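Long-range contacts in phosphoglycerate kinase (PDB 4NG4), which catalyses the reversible transfer of a phosphoryl group between ATP and 3-phosphoglycerate, a step of glycolysis: residues A[45-55]-A[87-95]; A[141-152]-A[168-178]. All coordinates share one frame; numbering follows the deposited sequence.

Contact 1: A[45-55]-A[87-95]; sequences DERIVRALPTI and PVARLLSKK
Ile48 meets Leu91 and Leu92 where helix 46-55 packs against helix 87-94, and van der Waals packing of aliphatic branches carries most of the contact. CD1 of Ile48 rests on CD1 of Leu91 at 3.4 Å, while CG2 of Ile48 sits between that same Leu91 methyl and CD2 of Leu92, 4.1 Å from the latter. A beta-branched residue suits this place because it carries carbon on two sides of CB. The first torsion (chi1 -58°) sets CG2 anti to the backbone N, where it meets both leucines. CD2 of Leu92 is shared further: CD1 of Ile55 comes to it at 4.0 Å, the two side chains meeting at about a right angle. Val88 touches CG1 of Ile48 more loosely.

At the outer end polar groups join the packing. Lys95 combines an apolar chain with a charged tip: its CB lies 3.7 Å from CD1 of Leu52, and the bent chain of Lys95 carries the ammonium past Val49 toward Asp45. There NZ stays 4.1 Å from OD2 of Asp45, too far for a salt bridge, so the attraction is probably a loose electrostatic one.

The axes approach to 11.0 Å and cross at -53°, a wide spacing filled by large aliphatic residues. Leu119 of strand 117-120 touches Val88 and Leu92, and Ala51 meets strand 26-31: two helices packed side by side on the parallel sheet of a Rossmann-like alpha/beta domain.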
loop_
_atom_site.group_PDB
_atom_site.type_symbol
_atom_site.label_atom_id
_atom_site.label_comp_id
_atom_site.label_asym_id
_atom_site.label_seq_id
_atom_site.Cartn_x
_atom_site.Cartn_y
_atom_site.Cartn_z
ATOM N N ASP A 45 -11.358 7.567 11.259
ATOM C CA ASP A 45 -10.672 8.847 11.061
ATOM C C ASP A 45 -9.159 8.707 11.119
ATOM O O ASP A 45 -8.440 9.698 11.255
ATOM C CB ASP A 45 -11.133 9.837 12.129
ATOM C CG ASP A 45 -10.825 9.364 13.536
ATOM O OD1 ASP A 45 -10.199 8.294 13.685
ATOM O OD2 ASP A 45 -11.211 10.065 14.497
ATOM N N GLU A 46 -8.679 7.471 11.013
ATOM C CA GLU A 46 -7.252 7.199 11.130
ATOM C C GLU A 46 -6.434 8.067 10.162
ATOM O O GLU A 46 -5.289 8.425 10.471
ATOM C CB GLU A 46 -6.978 5.693 10.925
ATOM C CG GLU A 46 -5.501 5.257 10.894
ATOM C CD GLU A 46 -4.758 5.417 12.214
ATOM O OE1 GLU A 46 -5.164 6.245 13.055
ATOM O OE2 GLU A 46 -3.735 4.720 12.397
ATOM N N ARG A 47 -7.035 8.436 9.028
ATOM C CA ARG A 47 -6.341 9.207 8.002
ATOM C C ARG A 47 -6.176 10.645 8.417
ATOM O O ARG A 47 -5.151 11.262 8.131
ATOM C CB ARG A 47 -7.076 9.146 6.671
ATOM C CG ARG A 47 -7.545 7.761 6.332
ATOM C CD ARG A 47 -7.833 7.552 4.862
ATOM N NE ARG A 47 -8.381 6.207 4.668
ATOM C CZ ARG A 47 -8.568 5.615 3.492
ATOM N NH1 ARG A 47 -8.258 6.231 2.362
ATOM N NH2 ARG A 47 -9.066 4.388 3.457
ATOM N N ILE A 48 -7.185 11.189 9.082
ATOM C CA ILE A 48 -7.072 12.544 9.624
ATOM C C ILE A 48 -5.995 12.561 10.708
ATOM O O ILE A 48 -5.105 13.415 10.688
ATOM C CB ILE A 48 -8.400 13.057 10.222
ATOM C CG1 ILE A 48 -9.522 13.035 9.171
ATOM C CG2 ILE A 48 -8.221 14.467 10.775
ATOM C CD1 ILE A 48 -10.891 12.740 9.762
ATOM N N VAL A 49 -6.077 11.602 11.636
ATOM C CA VAL A 49 -5.107 11.480 12.737
ATOM C C VAL A 49 -3.669 11.372 12.192
ATOM O O VAL A 49 -2.730 11.937 12.764
ATOM C CB VAL A 49 -5.430 10.263 13.675
ATOM C CG1 VAL A 49 -4.288 10.004 14.655
ATOM C CG2 VAL A 49 -6.731 10.481 14.439
ATOM N N ARG A 50 -3.519 10.660 11.075
ATOM C CA ARG A 50 -2.218 10.488 10.421
ATOM C C ARG A 50 -1.759 11.798 9.753
ATOM O O ARG A 50 -0.612 12.202 9.885
ATOM C CB ARG A 50 -2.301 9.351 9.389
ATOM C CG ARG A 50 -1.277 8.212 9.552
ATOM C CD ARG A 50 -1.903 6.817 9.297
ATOM N NE ARG A 50 -2.955 6.860 8.273
ATOM C CZ ARG A 50 -3.764 5.850 7.955
ATOM N NH1 ARG A 50 -3.642 4.665 8.560
ATOM N NH2 ARG A 50 -4.695 6.021 7.014
ATOM N N ALA A 51 -2.670 12.469 9.062
ATOM C CA ALA A 51 -2.349 13.705 8.352
ATOM C C ALA A 51 -2.141 14.919 9.272
ATOM O O ALA A 51 -1.544 15.918 8.854
ATOM C CB ALA A 51 -3.432 14.012 7.319
ATOM N N LEU A 52 -2.612 14.846 10.515
ATOM C CA LEU A 52 -2.610 16.019 11.387
ATOM C C LEU A 52 -1.239 16.710 11.514
ATOM O O LEU A 52 -1.129 17.901 11.248
ATOM C CB LEU A 52 -3.144 15.659 12.770
ATOM C CG LEU A 52 -3.696 16.854 13.527
ATOM C CD1 LEU A 52 -5.038 17.246 12.915
ATOM C CD2 LEU A 52 -3.820 16.542 15.013
ATOM N N PRO A 53 -0.187 15.971 11.893
ATOM C CA PRO A 53 1.105 16.630 12.165
ATOM C C PRO A 53 1.628 17.525 11.034
ATOM O O PRO A 53 2.205 18.578 11.306
ATOM C CB PRO A 53 2.062 15.448 12.397
ATOM C CG PRO A 53 1.175 14.289 12.738
ATOM C CD PRO A 53 -0.071 14.503 11.960
ATOM N N THR A 54 1.438 17.089 9.787
ATOM C CA THR A 54 1.826 17.874 8.611
ATOM C C THR A 54 1.130 19.229 8.630
ATOM O O THR A 54 1.729 20.249 8.287
ATOM C CB THR A 54 1.464 17.155 7.285
ATOM O OG1 THR A 54 2.277 15.988 7.125
ATOM C CG2 THR A 54 1.666 18.081 6.086
ATOM N N ILE A 55 -0.131 19.225 9.046
ATOM C CA ILE A 55 -0.917 20.444 9.155
ATOM C C ILE A 55 -0.518 21.243 10.412
ATOM O O ILE A 55 -0.581 22.478 10.411
ATOM C CB ILE A 55 -2.430 20.120 9.149
ATOM C CG1 ILE A 55 -2.808 19.354 7.867
ATOM C CG2 ILE A 55 -3.248 21.398 9.240
ATOM C CD1 ILE A 55 -4.185 18.735 7.883
ATOM N N PRO A 87 -17.896 17.153 6.863
ATOM C CA PRO A 87 -17.666 16.438 8.137
ATOM C C PRO A 87 -16.186 16.361 8.532
ATOM O O PRO A 87 -15.850 16.389 9.714
ATOM C CB PRO A 87 -18.244 15.040 7.872
ATOM C CG PRO A 87 -19.233 15.231 6.765
ATOM C CD PRO A 87 -18.609 16.293 5.894
ATOM N N VAL A 88 -15.313 16.284 7.540
ATOM C CA VAL A 88 -13.892 16.330 7.793
ATOM C C VAL A 88 -13.537 17.689 8.373
ATOM O O VAL A 88 -12.847 17.762 9.387
ATOM C CB VAL A 88 -13.078 16.112 6.514
ATOM C CG1 VAL A 88 -11.573 16.094 6.841
ATOM C CG2 VAL A 88 -13.521 14.832 5.822
ATOM N N ALA A 89 -14.036 18.754 7.742
ATOM C CA ALA A 89 -13.724 20.138 8.131
ATOM C C ALA A 89 -14.112 20.445 9.582
ATOM O O ALA A 89 -13.438 21.228 10.275
ATOM C CB ALA A 89 -14.406 21.111 7.187
ATOM N N ARG A 90 -15.205 19.842 10.037
ATOM C CA ARG A 90 -15.591 19.957 11.431
ATOM C C ARG A 90 -14.620 19.151 12.285
ATOM O O ARG A 90 -14.162 19.612 13.330
ATOM C CB ARG A 90 -17.028 19.466 11.631
ATOM C CG ARG A 90 -18.082 20.429 11.076
ATOM C CD ARG A 90 -19.502 19.892 11.252
ATOM N NE ARG A 90 -19.796 18.802 10.320
ATOM C CZ ARG A 90 -20.948 18.128 10.280
ATOM N NH1 ARG A 90 -21.941 18.418 11.125
ATOM N NH2 ARG A 90 -21.106 17.153 9.390
ATOM N N LEU A 91 -14.300 17.945 11.826
ATOM C CA LEU A 91 -13.443 17.038 12.582
ATOM C C LEU A 91 -11.977 17.501 12.631
ATOM O O LEU A 91 -11.250 17.134 13.548
ATOM C CB LEU A 91 -13.567 15.618 12.013
ATOM C CG LEU A 91 -13.164 14.421 12.891
ATOM C CD1 LEU A 91 -11.694 14.098 12.722
ATOM C CD2 LEU A 91 -13.515 14.643 14.352
ATOM N N LEU A 92 -11.558 18.315 11.659
ATOM C CA LEU A 92 -10.223 18.944 11.655
ATOM C C LEU A 92 -10.113 20.084 12.661
ATOM O O LEU A 92 -9.109 20.204 13.364
ATOM C CB LEU A 92 -9.890 19.508 10.270
ATOM C CG LEU A 92 -9.118 18.628 9.292
ATOM C CD1 LEU A 92 -9.152 19.253 7.906
ATOM C CD2 LEU A 92 -7.692 18.450 9.764
ATOM N N SER A 93 -11.130 20.945 12.693
ATOM C CA SER A 93 -11.157 22.087 13.613
ATOM C C SER A 93 -11.114 21.588 15.051
ATOM O O SER A 93 -10.344 22.091 15.866
ATOM C CB SER A 93 -12.406 22.940 13.384
ATOM O OG SER A 93 -12.542 23.280 12.011
ATOM N N LYS A 94 -11.929 20.574 15.341
ATOM C CA LYS A 94 -11.961 19.927 16.656
ATOM C C LYS A 94 -10.545 19.555 17.100
ATOM O O LYS A 94 -10.194 19.706 18.272
ATOM C CB LYS A 94 -12.874 18.687 16.625
ATOM C CG LYS A 94 -13.520 18.316 17.953
ATOM C CD LYS A 94 -14.836 17.562 17.750
ATOM C CE LYS A 94 -15.494 17.153 19.074
ATOM N NZ LYS A 94 -15.972 18.312 19.880
ATOM N N LYS A 95 -9.730 19.102 16.150
ATOM C CA LYS A 95 -8.346 18.733 16.429
ATOM C C LYS A 95 -7.455 19.961 16.587
ATOM O O LYS A 95 -6.543 19.961 17.412
ATOM C CB LYS A 95 -7.799 17.844 15.316
ATOM C CG LYS A 95 -8.508 16.489 15.163
ATOM C CD LYS A 95 -8.364 15.618 16.415
ATOM C CE LYS A 95 -8.291 14.134 16.070
ATOM N NZ LYS A 95 -9.493 13.665 15.339
#

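Contact 2: A[141-152]-A[168-178]; sequences AELCDIFVMDAF and YAKLACAGPLL
Phe147 and Met149 give their backbone N-H groups to strand 171-174, and their carbonyls take N-H groups back, the pattern of a parallel pair. Phe147 N reaches Leu171 O at 2.8 Å, nearly straight at 169°, and Met149 N reaches Cys173 O at 2.8 Å. Cys173 N and Gly175 N return bonds to Phe147 O and Met149 O. These strands are neighbours in the beta-alpha-beta unit 146-149, 160-168, 171-174.

On one face CG2 of Val148 lies 3.7 Å from SG of Cys173; CG1 lies beside Gly175, where a CB would run chiefly into Asp150 OD1, so glycine suits the place. On the other, Met149 CG meets Leu178 CD1 at 3.7 Å. Ala172, Ala174 and Met149 lie against helix 392-401; short alanines suit such close packing.

Asp150, its CG anti to the backbone N (chi1 -167°), accepts a hydrogen bond from Leu177 N at OD1 (2.9 Å), through the syn lone pair. At the other end Lys170 NZ donates one to Cys144 O at 2.7 Å, from above the carbonyl plane.

Farther out, Thr54 OG1 probably hydrogen-bonds Asp150 OD2. If charged, Asp150 would probably be favoured by the helix N-terminus but opposed by nearby Glu31. Main-chain bonds thus set the register, and the Asp150 carboxylate ties in the next helix's first turn.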
loop_
_atom_site.group_PDB
_atom_site.type_symbol
_atom_site.label_atom_id
_atom_site.label_comp_id
_atom_site.label_asym_id
_atom_site.label_seq_id
_atom_site.Cartn_x
_atom_site.Cartn_y
_atom_site.Cartn_z
ATOM N N ALA A 141 -1.830 25.755 -9.499
ATOM C CA ALA A 141 -0.460 26.222 -9.257
ATOM C C ALA A 141 -0.395 27.731 -9.048
ATOM O O ALA A 141 0.498 28.235 -8.360
ATOM C CB ALA A 141 0.437 25.826 -10.407
ATOM N N GLU A 142 -1.338 28.435 -9.669
ATOM C CA GLU A 142 -1.528 29.878 -9.491
ATOM C C GLU A 142 -1.825 30.214 -8.027
ATOM O O GLU A 142 -1.305 31.193 -7.492
ATOM C CB GLU A 142 -2.699 30.348 -10.374
ATOM C CG GLU A 142 -2.585 31.750 -10.941
ATOM C CD GLU A 142 -1.488 31.887 -11.988
ATOM O OE1 GLU A 142 -0.855 30.870 -12.349
ATOM O OE2 GLU A 142 -1.252 33.023 -12.450
ATOM N N LEU A 143 -2.643 29.376 -7.386
ATOM C CA LEU A 143 -3.178 29.638 -6.039
ATOM C C LEU A 143 -2.178 29.484 -4.877
ATOM O O LEU A 143 -2.534 29.759 -3.726
ATOM C CB LEU A 143 -4.396 28.729 -5.770
ATOM C CG LEU A 143 -5.603 28.847 -6.711
ATOM C CD1 LEU A 143 -6.488 27.615 -6.581
ATOM C CD2 LEU A 143 -6.408 30.118 -6.446
ATOM N N CYS A 144 -0.942 29.068 -5.150
ATOM C CA CYS A 144 0.006 28.828 -4.061
ATOM C C CYS A 144 1.465 29.150 -4.399
ATOM O O CYS A 144 1.885 29.105 -5.559
ATOM C CB CYS A 144 -0.097 27.371 -3.604
ATOM S SG CYS A 144 0.882 26.259 -4.612
ATOM N N ASP A 145 2.225 29.470 -3.355
ATOM C CA ASP A 145 3.674 29.634 -3.456
ATOM C C ASP A 145 4.342 28.263 -3.475
ATOM O O ASP A 145 5.203 28.002 -4.314
ATOM C CB ASP A 145 4.215 30.419 -2.262
ATOM C CG ASP A 145 3.713 31.838 -2.220
ATOM O OD1 ASP A 145 4.052 32.606 -3.143
ATOM O OD2 ASP A 145 2.997 32.185 -1.253
ATOM N N ILE A 146 3.948 27.404 -2.531
ATOM C CA ILE A 146 4.525 26.068 -2.390
ATOM C C ILE A 146 3.449 24.986 -2.423
ATOM O O ILE A 146 2.382 25.145 -1.822
ATOM C CB ILE A 146 5.311 25.919 -1.065
ATOM C CG1 ILE A 146 6.419 26.971 -0.959
ATOM C CG2 ILE A 146 5.912 24.521 -0.959
ATOM C CD1 ILE A 146 7.070 27.000 0.390
ATOM N N PHE A 147 3.743 23.890 -3.125
ATOM C CA PHE A 147 2.888 22.704 -3.122
ATOM C C PHE A 147 3.578 21.570 -2.387
ATOM O O PHE A 147 4.739 21.274 -2.661
ATOM C CB PHE A 147 2.567 22.261 -4.548
ATOM C CG PHE A 147 1.736 21.006 -4.621
ATOM C CD1 PHE A 147 0.482 20.957 -4.030
ATOM C CD2 PHE A 147 2.207 19.874 -5.275
ATOM C CE1 PHE A 147 -0.294 19.822 -4.093
ATOM C CE2 PHE A 147 1.439 18.725 -5.334
ATOM C CZ PHE A 147 0.183 18.702 -4.744
ATOM N N VAL A 148 2.851 20.935 -1.469
ATOM C CA VAL A 148 3.368 19.818 -0.693
ATOM C C VAL A 148 2.545 18.560 -0.982
ATOM O O VAL A 148 1.398 18.457 -0.534
ATOM C CB VAL A 148 3.321 20.127 0.811
ATOM C CG1 VAL A 148 3.985 19.024 1.597
ATOM C CG2 VAL A 148 4.005 21.428 1.086
ATOM N N MET A 149 3.120 17.626 -1.745
ATOM C CA MET A 149 2.495 16.330 -1.982
ATOM C C MET A 149 2.754 15.443 -0.789
ATOM O O MET A 149 3.843 14.891 -0.647
ATOM C CB MET A 149 3.027 15.662 -3.259
ATOM C CG MET A 149 2.404 14.281 -3.579
ATOM S SD MET A 149 0.614 14.216 -3.367
ATOM C CE MET A 149 0.174 12.851 -4.431
ATOM N N ASP A 150 1.737 15.296 0.051
ATOM C CA ASP A 150 1.819 14.497 1.259
ATOM C C ASP A 150 0.810 13.348 1.198
ATOM O O ASP A 150 0.245 12.981 2.224
ATOM C CB ASP A 150 1.532 15.406 2.454
ATOM C CG ASP A 150 1.889 14.779 3.784
ATOM O OD1 ASP A 150 2.985 14.171 3.900
ATOM O OD2 ASP A 150 1.071 14.916 4.727
ATOM N N ALA A 151 0.606 12.775 0.004
ATOM C CA ALA A 151 -0.459 11.778 -0.227
ATOM C C ALA A 151 -0.024 10.525 -1.035
ATOM O O ALA A 151 -0.487 10.301 -2.170
ATOM C CB ALA A 151 -1.639 12.459 -0.906
ATOM N N PHE A 152 0.839 9.699 -0.436
ATOM C CA PHE A 152 1.373 8.508 -1.112
ATOM C C PHE A 152 0.283 7.547 -1.622
ATOM O O PHE A 152 0.449 6.928 -2.680
ATOM C CB PHE A 152 2.348 7.750 -0.200
ATOM C CG PHE A 152 3.030 6.575 -0.869
ATOM C CD1 PHE A 152 4.210 6.754 -1.581
ATOM C CD2 PHE A 152 2.500 5.302 -0.785
ATOM C CE1 PHE A 152 4.845 5.685 -2.204
ATOM C CE2 PHE A 152 3.131 4.234 -1.398
ATOM C CZ PHE A 152 4.305 4.426 -2.111
ATOM N N TYR A 168 3.638 22.404 -12.402
ATOM C CA TYR A 168 3.625 23.861 -12.677
ATOM C C TYR A 168 3.629 24.790 -11.440
ATOM O O TYR A 168 3.411 25.994 -11.577
ATOM C CB TYR A 168 2.399 24.210 -13.542
ATOM C CG TYR A 168 2.285 23.414 -14.823
ATOM C CD1 TYR A 168 3.100 23.704 -15.918
ATOM C CD2 TYR A 168 1.363 22.372 -14.943
ATOM C CE1 TYR A 168 3.009 22.982 -17.103
ATOM C CE2 TYR A 168 1.259 21.632 -16.129
ATOM C CZ TYR A 168 2.089 21.951 -17.207
ATOM O OH TYR A 168 2.007 21.243 -18.387
ATOM N N ALA A 169 3.859 24.241 -10.247
ATOM C CA ALA A 169 3.867 25.041 -9.015
ATOM C C ALA A 169 5.251 25.647 -8.774
ATOM O O ALA A 169 6.257 24.950 -8.912
ATOM C CB ALA A 169 3.451 24.195 -7.828
ATOM N N LYS A 170 5.287 26.936 -8.413
ATOM C CA LYS A 170 6.537 27.685 -8.125
ATOM C C LYS A 170 7.580 26.854 -7.394
ATOM O O LYS A 170 8.739 26.818 -7.781
ATOM C CB LYS A 170 6.231 28.918 -7.261
ATOM C CG LYS A 170 5.971 30.217 -8.032
ATOM C CD LYS A 170 4.830 31.039 -7.414
ATOM C CE LYS A 170 3.461 30.459 -7.818
ATOM N NZ LYS A 170 2.297 31.219 -7.259
ATOM N N LEU A 171 7.135 26.177 -6.340
ATOM C CA LEU A 171 7.992 25.364 -5.490
ATOM C C LEU A 171 7.208 24.097 -5.115
ATOM O O LEU A 171 6.089 24.188 -4.612
ATOM C CB LEU A 171 8.380 26.196 -4.256
ATOM C CG LEU A 171 9.822 26.194 -3.725
ATOM C CD1 LEU A 171 10.843 25.808 -4.786
ATOM C CD2 LEU A 171 10.181 27.559 -3.120
ATOM N N ALA A 172 7.765 22.921 -5.401
ATOM C CA ALA A 172 7.063 21.650 -5.124
ATOM C C ALA A 172 7.936 20.691 -4.317
ATOM O O ALA A 172 9.145 20.592 -4.553
ATOM C CB ALA A 172 6.603 20.996 -6.419
ATOM N N CYS A 173 7.316 19.995 -3.368
ATOM C CA CYS A 173 8.031 19.100 -2.462
ATOM C C CYS A 173 7.109 18.010 -1.908
ATOM O O CYS A 173 5.910 17.982 -2.200
ATOM C CB CYS A 173 8.618 19.906 -1.312
ATOM S SG CYS A 173 7.373 20.697 -0.333
ATOM N N ALA A 174 7.685 17.115 -1.111
ATOM C CA ALA A 174 6.923 16.075 -0.433
ATOM C C ALA A 174 6.789 16.407 1.054
ATOM O O ALA A 174 7.692 17.004 1.644
ATOM C CB ALA A 174 7.598 14.728 -0.624
ATOM N N GLY A 175 5.661 16.021 1.645
ATOM C CA GLY A 175 5.436 16.170 3.078
ATOM C C GLY A 175 6.037 15.004 3.837
ATOM O O GLY A 175 6.522 14.055 3.218
ATOM N N PRO A 176 6.001 15.053 5.185
ATOM C CA PRO A 176 6.599 14.003 6.027
ATOM C C PRO A 176 5.940 12.606 5.962
ATOM O O PRO A 176 6.616 11.607 6.188
ATOM C CB PRO A 176 6.512 14.588 7.443
ATOM C CG PRO A 176 5.446 15.582 7.384
ATOM C CD PRO A 176 5.447 16.146 5.997
ATOM N N LEU A 177 4.651 12.515 5.651
ATOM C CA LEU A 177 4.014 11.195 5.543
ATOM C C LEU A 177 4.532 10.430 4.331
ATOM O O LEU A 177 4.948 9.286 4.453
ATOM C CB LEU A 177 2.489 11.305 5.503
ATOM C CG LEU A 177 1.825 11.279 6.875
ATOM C CD1 LEU A 177 2.359 12.399 7.766
ATOM C CD2 LEU A 177 0.320 11.378 6.716
ATOM N N LEU A 178 4.526 11.085 3.173
ATOM C CA LEU A 178 5.075 10.513 1.949
ATOM C C LEU A 178 6.541 10.206 2.208
ATOM O O LEU A 178 7.069 9.223 1.677
ATOM C CB LEU A 178 4.869 11.480 0.770
ATOM C CG LEU A 178 5.151 11.004 -0.656
ATOM C CD1 LEU A 178 4.329 11.810 -1.626
ATOM C CD2 LEU A 178 6.646 11.104 -1.002
#

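Overall arrangement
Both contacts belong to the domain built on the parallel sheet 102-103, 117-120, 64-69, 26-31, 146-149, 171-174. Contact 1 joins helices covering the sheet and is only partly buried, grading from aliphatic packing to charged residues at its outer end. Contact 2, largely buried, lies within the sheet, pairing its edge strand 171-174 with 146-149 within a beta-alpha-beta unit; main-chain hydrogen bonds dominate there, whereas contact 1 relies on side-chain packing. They share no segment, but they touch: Thr54, on the helix of contact 1, meets Asp150, Pro176 and Leu177 of contact 2, linking helix 46-60 to the start of helix 176-190.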